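Local coordinates for protein PfkB family carbohydrate kinase (Listeria grayi DSM 20601, PDB 4GM6) that is probably a sugar kinase of the PfkB (ribokinase-like) family, which would transfer a phosphate group from a nucleotide to a carbohydrate substrate, at residues A76-A81 and M140-S145; M87-L92 and A100-A105; S132-H137 and G158-L163. All blocks are in the same frame, centred on the assembly; numbering follows the deposited sequence.

Interaction 1 of 3, residues A76-A81 and M140-S145; sequences ATVVPA and MDWDLS
With chi1 at -65°, Trp142 sets CG beside its own backbone N and anti to the carbonyl carbon, which swings the indole against the strand, one face on Ala76 and its edge on Val78; Val78 has CG1 anti to the backbone N (chi1 179°), which leaves CG2, anti to the carbonyl carbon, to meet the ring. Ala76 CB sits over one face of the indole, 3.6 Å above the plane and displaced toward the rim. The methyl is 3.7 Å from Trp142 NE1. It also makes a CH-pi contact with the five-membered ring, 4.1 Å from Ala76 CB to the ring centroid.

The benzene end of the indole is met differently. Val78 CG2 comes to the edge, 3.8 Å from Trp142 CH2, and the two side chains cross at about a right angle. Between these two positions Thr77 O lies in the plane of the indole, 3.8 Å from Trp142 CZ2, which is a van der Waals contact. One indole thus touches three successive strand residues, by a face at Ala76 and by its edge at Thr77 and Val78, yet no hydrogen bond joins the two segments. The polar corner of the indole is satisfied by Phe101, whose carbonyl oxygen accepts from Trp142 NE1 and so helps fix how the ring is turned. The backbone N of Trp142 makes a weak hydrogen bond to Met140 SD. Asp143 then N-caps the short helix 144-147: its OD1 takes Glu146 N and also bonds Ser145 OG.

The contact ties the loop leading into helix 144-147 to strand 73-79 of the large sheet. Strand 73-79 runs between strands 27-30 and 97-104, Trp142 also touches Val103 on the latter, and Met170 of helix 165-180 packs against the indole.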
loop_
_atom_site.group_PDB
_atom_site.type_symbol
_atom_site.label_atom_id
_atom_site.label_comp_id
_atom_site.label_asym_id
_atom_site.label_seq_id
_atom_site.Cartn_x
_atom_site.Cartn_y
_atom_site.Cartn_z
ATOM N N ALA C 76 11.770 2.649 33.963
ATOM C CA ALA C 76 11.281 1.511 34.725
ATOM C C ALA C 76 9.941 1.083 34.109
ATOM O O ALA C 76 8.957 1.821 34.174
ATOM C CB ALA C 76 11.121 1.887 36.190
ATOM N N THR C 77 9.909 -0.091 33.485
ATOM C CA THR C 77 8.675 -0.569 32.872
ATOM C C THR C 77 8.594 -2.104 32.822
ATOM O O THR C 77 9.553 -2.794 33.170
ATOM C CB THR C 77 8.490 0.022 31.463
ATOM O OG1 THR C 77 7.095 0.044 31.138
ATOM C CG2 THR C 77 9.253 -0.811 30.430
ATOM N N VAL C 78 7.442 -2.628 32.400
ATOM C CA VAL C 78 7.238 -4.073 32.332
ATOM C C VAL C 78 6.627 -4.476 30.999
ATOM O O VAL C 78 5.648 -3.865 30.552
ATOM C CB VAL C 78 6.287 -4.570 33.434
ATOM C CG1 VAL C 78 6.089 -6.079 33.315
ATOM C CG2 VAL C 78 6.808 -4.186 34.816
ATOM N N VAL C 79 7.197 -5.511 30.377
ATOM C CA VAL C 79 6.666 -6.062 29.139
ATOM C C VAL C 79 6.663 -7.593 29.165
ATOM O O VAL C 79 7.470 -8.195 29.844
ATOM C CB VAL C 79 7.494 -5.617 27.915
ATOM C CG1 VAL C 79 7.585 -4.102 27.862
ATOM C CG2 VAL C 79 8.875 -6.256 27.955
ATOM N N PRO C 80 5.758 -8.230 28.397
ATOM C CA PRO C 80 5.771 -9.687 28.364
ATOM C C PRO C 80 6.966 -10.199 27.573
ATOM O O PRO C 80 7.402 -9.551 26.626
ATOM C CB PRO C 80 4.472 -10.023 27.637
ATOM C CG PRO C 80 4.293 -8.876 26.685
ATOM C CD PRO C 80 4.745 -7.668 27.485
ATOM N N ALA C 81 7.490 -11.348 27.972
ATOM C CA ALA C 81 8.605 -11.990 27.289
ATOM C C ALA C 81 8.101 -12.653 26.020
ATOM O O ALA C 81 8.234 -13.851 25.839
ATOM C CB ALA C 81 9.273 -13.020 28.203
ATOM N N MET C 140 8.134 -5.880 43.293
ATOM C CA MET C 140 9.147 -4.829 43.367
ATOM C C MET C 140 10.486 -5.319 42.815
ATOM O O MET C 140 11.333 -5.813 43.560
ATOM C CB MET C 140 9.309 -4.327 44.807
ATOM C CG MET C 140 9.591 -2.835 44.887
ATOM S SD MET C 140 11.028 -2.325 43.916
ATOM C CE MET C 140 12.342 -2.758 45.064
ATOM N N ASP C 141 10.674 -5.161 41.506
ATOM C CA ASP C 141 11.814 -5.750 40.802
ATOM C C ASP C 141 12.876 -4.733 40.406
ATOM O O ASP C 141 13.677 -4.986 39.508
ATOM C CB ASP C 141 11.326 -6.502 39.561
ATOM C CG ASP C 141 10.330 -7.578 39.905
ATOM O OD1 ASP C 141 10.544 -8.263 40.917
ATOM O OD2 ASP C 141 9.331 -7.737 39.183
ATOM N N TRP C 142 12.891 -3.592 41.083
ATOM C CA TRP C 142 13.848 -2.539 40.767
ATOM C C TRP C 142 14.739 -2.176 41.953
ATOM O O TRP C 142 14.252 -1.782 43.013
ATOM C CB TRP C 142 13.116 -1.294 40.280
ATOM C CG TRP C 142 12.394 -1.514 38.989
ATOM C CD1 TRP C 142 12.900 -1.370 37.738
ATOM C CD2 TRP C 142 11.033 -1.938 38.830
ATOM N NE1 TRP C 142 11.938 -1.668 36.799
ATOM C CE2 TRP C 142 10.783 -2.023 37.446
ATOM C CE3 TRP C 142 10.003 -2.250 39.727
ATOM C CZ2 TRP C 142 9.540 -2.406 36.931
ATOM C CZ3 TRP C 142 8.776 -2.636 39.219
ATOM C CH2 TRP C 142 8.553 -2.710 37.830
ATOM N N ASP C 143 16.048 -2.306 41.761
ATOM C CA ASP C 143 17.010 -1.812 42.729
ATOM C C ASP C 143 17.085 -0.288 42.638
ATOM O O ASP C 143 17.625 0.255 41.677
ATOM C CB ASP C 143 18.383 -2.441 42.490
ATOM C CG ASP C 143 19.378 -2.102 43.593
ATOM O OD1 ASP C 143 19.875 -0.953 43.599
ATOM O OD2 ASP C 143 19.662 -2.975 44.448
ATOM N N LEU C 144 16.543 0.398 43.644
ATOM C CA LEU C 144 16.370 1.854 43.579
ATOM C C LEU C 144 17.680 2.642 43.504
ATOM O O LEU C 144 17.792 3.582 42.717
ATOM C CB LEU C 144 15.500 2.360 44.737
ATOM C CG LEU C 144 14.015 1.983 44.685
ATOM C CD1 LEU C 144 13.228 2.711 45.764
ATOM C CD2 LEU C 144 13.430 2.272 43.312
ATOM N N SER C 145 18.659 2.268 44.323
ATOM C CA SER C 145 19.973 2.908 44.273
ATOM C C SER C 145 20.556 2.882 42.853
ATOM O O SER C 145 21.273 3.798 42.447
ATOM C CB SER C 145 20.944 2.275 45.289
ATOM O OG SER C 145 20.816 0.857 45.349
#

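Interaction 2 of 3, residues M87-L92 and A100-A105; sequences MAVEHL and AFVVEA
Val102 puts its two methyls to separate use against Val89 and Leu92. The tighter half is with Leu92: Leu92 CD1 and Val102 CG2 meet tip to tip at 3.9 Å. Leu92 is buried, and its side chain also packs on Ile75, Val97 and Thr99. The other half is slacker, with Val89 CG2 4.1 Å from Val102 CG1 and the two valines crossing at a slant. Both of these valines keep some exposure to solvent.

The torsions explain which methyl goes where. In Val102, chi1 of 172° lays CG1 anti to the backbone N, on the Val89 side, and leaves CG2 beside that N for Leu92. Leu92 itself has CG anti to its carbonyl carbon (chi1 -66°), extending CD1 toward the strand.

This is the second half of a beta-alpha-beta unit: strand 73-79, helix 83-94, then strand 97-104, which lies parallel to 73-79 in the large sheet of the ribokinase-like fold of the PfkB family. Val89 and Leu92, three residues apart, look out from the same side of the helix, and a single strand residue engages both. Even so, the CA atoms of Val89 and Val102 stay 7.9 Å apart, the space between the backbones being spanned by side chains. Val79 and Thr77 of the adjoining strand also pack on Val102, while Val79 touches Val89 as well.

Beyond Val102 the contact thins quickly. Exposed Glu104 bends its end nearer the helix but stays 5.4 Å away at its closest, and its side chain packs instead on Ala81. A different face of the helix, turned from the strand, carries buried Glu90, which packs on Ser46 of a second subunit.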
loop_
_atom_site.group_PDB
_atom_site.type_symbol
_atom_site.label_atom_id
_atom_site.label_comp_id
_atom_site.label_asym_id
_atom_site.label_seq_id
_atom_site.Cartn_x
_atom_site.Cartn_y
_atom_site.Cartn_z
ATOM N N MET C 87 8.850 -5.827 20.676
ATOM C CA MET C 87 8.740 -4.696 19.774
ATOM C C MET C 87 8.843 -3.428 20.596
ATOM O O MET C 87 9.431 -2.430 20.176
ATOM C CB MET C 87 7.406 -4.750 18.995
ATOM C CG MET C 87 7.337 -5.903 17.983
ATOM S SD MET C 87 5.710 -6.161 17.221
ATOM C CE MET C 87 5.400 -4.560 16.527
ATOM N N ALA C 88 8.275 -3.483 21.788
ATOM C CA ALA C 88 8.310 -2.352 22.699
ATOM C C ALA C 88 9.748 -2.064 23.098
ATOM O O ALA C 88 10.158 -0.904 23.167
ATOM C CB ALA C 88 7.463 -2.641 23.927
ATOM N N VAL C 89 10.508 -3.126 23.362
ATOM C CA VAL C 89 11.906 -2.998 23.773
ATOM C C VAL C 89 12.757 -2.489 22.602
ATOM O O VAL C 89 13.584 -1.589 22.769
ATOM C CB VAL C 89 12.458 -4.332 24.315
ATOM C CG1 VAL C 89 13.937 -4.210 24.677
ATOM C CG2 VAL C 89 11.664 -4.770 25.541
ATOM N N GLU C 90 12.542 -3.047 21.413
ATOM C CA GLU C 90 13.295 -2.627 20.229
ATOM C C GLU C 90 13.032 -1.145 19.878
ATOM O O GLU C 90 13.923 -0.429 19.422
ATOM C CB GLU C 90 13.018 -3.563 19.043
ATOM C CG GLU C 90 13.300 -5.035 19.357
ATOM C CD GLU C 90 12.780 -6.035 18.311
ATOM O OE1 GLU C 90 11.566 -6.021 17.971
ATOM O OE2 GLU C 90 13.589 -6.878 17.849
ATOM N N HIS C 91 11.814 -0.686 20.111
ATOM C CA HIS C 91 11.497 0.733 19.973
ATOM C C HIS C 91 12.364 1.600 20.921
ATOM O O HIS C 91 12.872 2.644 20.521
ATOM C CB HIS C 91 10.010 0.929 20.214
ATOM C CG HIS C 91 9.604 2.334 20.514
ATOM N ND1 HIS C 91 9.305 3.247 19.527
ATOM C CD2 HIS C 91 9.396 2.972 21.692
ATOM C CE1 HIS C 91 8.943 4.392 20.080
ATOM N NE2 HIS C 91 8.987 4.252 21.394
ATOM N N LEU C 92 12.556 1.157 22.162
ATOM C CA LEU C 92 13.446 1.856 23.094
ATOM C C LEU C 92 14.887 1.892 22.586
ATOM O O LEU C 92 15.539 2.936 22.633
ATOM C CB LEU C 92 13.389 1.224 24.489
ATOM C CG LEU C 92 12.031 1.379 25.172
ATOM C CD1 LEU C 92 11.956 0.591 26.465
ATOM C CD2 LEU C 92 11.715 2.845 25.419
ATOM N N ALA C 100 17.928 -1.234 30.616
ATOM C CA ALA C 100 18.377 -2.031 31.758
ATOM C C ALA C 100 17.303 -2.250 32.834
ATOM O O ALA C 100 17.390 -3.193 33.614
ATOM C CB ALA C 100 19.630 -1.417 32.391
ATOM N N PHE C 101 16.309 -1.369 32.902
ATOM C CA PHE C 101 15.303 -1.473 33.959
ATOM C C PHE C 101 13.933 -1.903 33.434
ATOM O O PHE C 101 12.922 -1.757 34.122
ATOM C CB PHE C 101 15.222 -0.170 34.779
ATOM C CG PHE C 101 16.516 0.195 35.468
ATOM C CD1 PHE C 101 16.754 -0.186 36.783
ATOM C CD2 PHE C 101 17.502 0.904 34.796
ATOM C CE1 PHE C 101 17.942 0.137 37.411
ATOM C CE2 PHE C 101 18.697 1.225 35.418
ATOM C CZ PHE C 101 18.915 0.844 36.730
ATOM N N VAL C 102 13.908 -2.430 32.212
ATOM C CA VAL C 102 12.707 -3.029 31.666
ATOM C C VAL C 102 12.621 -4.421 32.277
ATOM O O VAL C 102 13.603 -5.165 32.280
ATOM C CB VAL C 102 12.760 -3.147 30.118
ATOM C CG1 VAL C 102 11.581 -3.956 29.583
ATOM C CG2 VAL C 102 12.795 -1.766 29.458
ATOM N N VAL C 103 11.459 -4.765 32.817
ATOM C CA VAL C 103 11.278 -6.075 33.445
ATOM C C VAL C 103 10.326 -6.921 32.598
ATOM O O VAL C 103 9.283 -6.426 32.147
ATOM C CB VAL C 103 10.720 -5.952 34.874
ATOM C CG1 VAL C 103 10.373 -7.327 35.422
ATOM C CG2 VAL C 103 11.719 -5.249 35.790
ATOM N N GLU C 104 10.694 -8.179 32.363
ATOM C CA GLU C 104 9.863 -9.086 31.561
ATOM C C GLU C 104 8.950 -9.904 32.472
ATOM O O GLU C 104 9.426 -10.596 33.353
ATOM C CB GLU C 104 10.735 -10.048 30.750
ATOM C CG GLU C 104 11.760 -9.390 29.845
ATOM C CD GLU C 104 12.133 -10.270 28.661
ATOM O OE1 GLU C 104 12.527 -11.427 28.875
ATOM O OE2 GLU C 104 12.030 -9.806 27.510
ATOM N N ALA C 105 7.643 -9.824 32.265
ATOM C CA ALA C 105 6.715 -10.621 33.066
ATOM C C ALA C 105 5.292 -10.521 32.525
ATOM O O ALA C 105 4.998 -9.658 31.685
ATOM C CB ALA C 105 6.761 -10.188 34.524
#

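Interaction 3 of 3, residues S132-H137 and G158-L163; sequences SSFARH and GITIAL
Thr160 and Leu163, one turn apart on the short, weakly bonded helix 158-163, share the ring of Phe134. Thr160 comes first along the chain. Its CG2 reaches the edge of the ring near the ring plane, 4.1 Å from Phe134 CZ and equally far from CE2, and the two side chains cross at about a right angle. With OG1 beside the backbone N (chi1 -66°), CG2 falls anti to that N, and the methyl goes to the ring while OG1 is kept for polar partners: OG1 bonds Glu59 OE2 and, weakly, Ile30 O. Thr160 thus divides its branches between a greasy and a polar environment, both in the buried interior.

Ile161 follows and packs on Leu168 and Val171 of helix 165-180. Leu163 then supplies the closest approach of the contact, with Leu163 CD1 3.7 Å from Phe134 CD2 and 3.9 Å from Phe134 CE2. That methyl arrives obliquely to the ring, again with side chains roughly perpendicular. Within the helix, Leu163 N bonds Thr160 O at 3.1 Å.

On the opposing segment, Phe134 carries CG anti to its backbone N (chi1 -168°), which brings the end of the ring up to both partners. The 133-136 turn begins at Ser132, the N-cap, whose OG accepts from Ala135 N at 3.0 Å with an N-H...O angle of 161°; Glu32 OE2 also bonds this hydroxyl.

Phe134 is therefore wedged among several elements: Thr77 and Val78 of strand 73-79 touch its ring, Trp167 of helix 165-180 stacks on it, and helix 158-163, which directly follows strand 153-157 of the large sheet, contributes Thr160 and Leu163.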
loop_
_atom_site.group_PDB
_atom_site.type_symbol
_atom_site.label_atom_id
_atom_site.label_comp_id
_atom_site.label_asym_id
_atom_site.label_seq_id
_atom_site.Cartn_x
_atom_site.Cartn_y
_atom_site.Cartn_z
ATOM N N SER C 132 -2.720 -6.068 31.034
ATOM C CA SER C 132 -1.358 -6.074 30.516
ATOM C C SER C 132 -0.356 -6.478 31.608
ATOM O O SER C 132 -0.659 -6.408 32.804
ATOM C CB SER C 132 -0.998 -4.703 29.923
ATOM O OG SER C 132 -0.833 -3.732 30.957
ATOM N N SER C 133 0.838 -6.897 31.197
ATOM C CA SER C 133 1.927 -7.172 32.140
ATOM C C SER C 133 2.132 -6.009 33.107
ATOM O O SER C 133 2.219 -6.194 34.327
ATOM C CB SER C 133 3.229 -7.447 31.382
ATOM O OG SER C 133 3.077 -8.539 30.483
ATOM N N PHE C 134 2.241 -4.804 32.563
ATOM C CA PHE C 134 2.457 -3.636 33.403
ATOM C C PHE C 134 1.300 -3.446 34.379
ATOM O O PHE C 134 1.505 -3.261 35.577
ATOM C CB PHE C 134 2.634 -2.379 32.561
ATOM C CG PHE C 134 3.146 -1.206 33.348
ATOM C CD1 PHE C 134 4.480 -0.855 33.296
ATOM C CD2 PHE C 134 2.294 -0.475 34.162
ATOM C CE1 PHE C 134 4.959 0.220 34.017
ATOM C CE2 PHE C 134 2.765 0.604 34.895
ATOM C CZ PHE C 134 4.101 0.953 34.820
ATOM N N ALA C 135 0.079 -3.505 33.855
ATOM C CA ALA C 135 -1.109 -3.296 34.677
ATOM C C ALA C 135 -1.218 -4.312 35.808
ATOM O O ALA C 135 -1.572 -3.955 36.931
ATOM C CB ALA C 135 -2.365 -3.317 33.815
ATOM N N ARG C 136 -0.917 -5.576 35.524
ATOM C CA ARG C 136 -1.076 -6.614 36.544
ATOM C C ARG C 136 0.154 -6.807 37.432
ATOM O O ARG C 136 0.149 -7.628 38.346
ATOM C CB ARG C 136 -1.502 -7.933 35.894
ATOM C CG ARG C 136 -2.891 -7.836 35.278
ATOM C CD ARG C 136 -3.264 -9.042 34.438
ATOM N NE ARG C 136 -3.485 -10.234 35.251
ATOM C CZ ARG C 136 -2.652 -11.265 35.285
ATOM N NH1 ARG C 136 -1.548 -11.250 34.543
ATOM N NH2 ARG C 136 -2.923 -12.308 36.054
ATOM N N HIS C 137 1.208 -6.044 37.173
ATOM C CA HIS C 137 2.461 -6.267 37.880
ATOM C C HIS C 137 2.305 -5.883 39.346
ATOM O O HIS C 137 1.721 -4.846 39.663
ATOM C CB HIS C 137 3.596 -5.478 37.218
ATOM C CG HIS C 137 4.962 -5.977 37.572
ATOM N ND1 HIS C 137 5.479 -7.154 37.071
ATOM C CD2 HIS C 137 5.917 -5.460 38.382
ATOM C CE1 HIS C 137 6.695 -7.337 37.552
ATOM N NE2 HIS C 137 6.984 -6.324 38.353
ATOM N N GLY C 158 -0.059 10.850 35.631
ATOM C CA GLY C 158 -1.271 10.330 36.254
ATOM C C GLY C 158 -1.803 9.053 35.626
ATOM O O GLY C 158 -2.688 8.404 36.182
ATOM N N ILE C 159 -1.276 8.692 34.459
ATOM C CA ILE C 159 -1.713 7.471 33.781
ATOM C C ILE C 159 -1.244 6.260 34.569
ATOM O O ILE C 159 -2.019 5.344 34.866
ATOM C CB ILE C 159 -1.183 7.410 32.335
ATOM C CG1 ILE C 159 -1.949 8.408 31.464
ATOM C CG2 ILE C 159 -1.315 6.007 31.766
ATOM C CD1 ILE C 159 -1.298 8.678 30.128
ATOM N N THR C 160 0.029 6.284 34.943
ATOM C CA THR C 160 0.619 5.181 35.678
ATOM C C THR C 160 -0.012 4.975 37.056
ATOM O O THR C 160 -0.363 3.858 37.430
ATOM C CB THR C 160 2.127 5.401 35.810
ATOM O OG1 THR C 160 2.698 5.334 34.501
ATOM C CG2 THR C 160 2.748 4.342 36.697
ATOM N N ILE C 161 -0.171 6.050 37.814
ATOM C CA ILE C 161 -0.682 5.905 39.178
ATOM C C ILE C 161 -2.151 5.474 39.200
ATOM O O ILE C 161 -2.647 5.002 40.216
ATOM C CB ILE C 161 -0.498 7.194 39.993
ATOM C CG1 ILE C 161 -1.173 8.371 39.282
ATOM C CG2 ILE C 161 0.981 7.459 40.212
ATOM C CD1 ILE C 161 -1.290 9.628 40.116
ATOM N N ALA C 162 -2.836 5.625 38.072
ATOM C CA ALA C 162 -4.240 5.227 37.956
ATOM C C ALA C 162 -4.398 3.726 37.681
ATOM O O ALA C 162 -5.488 3.167 37.832
ATOM C CB ALA C 162 -4.928 6.031 36.850
ATOM N N LEU C 163 -3.318 3.071 37.272
ATOM C CA LEU C 163 -3.444 1.702 36.782
ATOM C C LEU C 163 -3.728 0.704 37.899
ATOM O O LEU C 163 -4.466 -0.267 37.716
ATOM C CB LEU C 163 -2.214 1.301 35.959
ATOM C CG LEU C 163 -2.060 2.039 34.618
ATOM C CD1 LEU C 163 -0.830 1.567 33.856
ATOM C CD2 LEU C 163 -3.302 1.884 33.750
#

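Interaction 1 lies on the same side of the chain's centre as each of the other two, and the centres of the contacts are about 10 Å (1 and 2), 13 Å (1 and 3) and 15 Å (2 and 3) apart. Along the chain, interaction 2 falls between the two halves of interaction 1, whereas interactions 1 and 3 alternate and 2 precedes 3. Strands 73-79 and 97-104, neighbours in the large sheet, carry interactions 1 and 2 and are joined by the backbone bond between Thr77 O and Val103 N. Together the contacts pack helix 83-94 and the 140-145 loop on these strands, with helix 133-136 linking helix 158-163 to strand 73-79 in this probable sugar kinase.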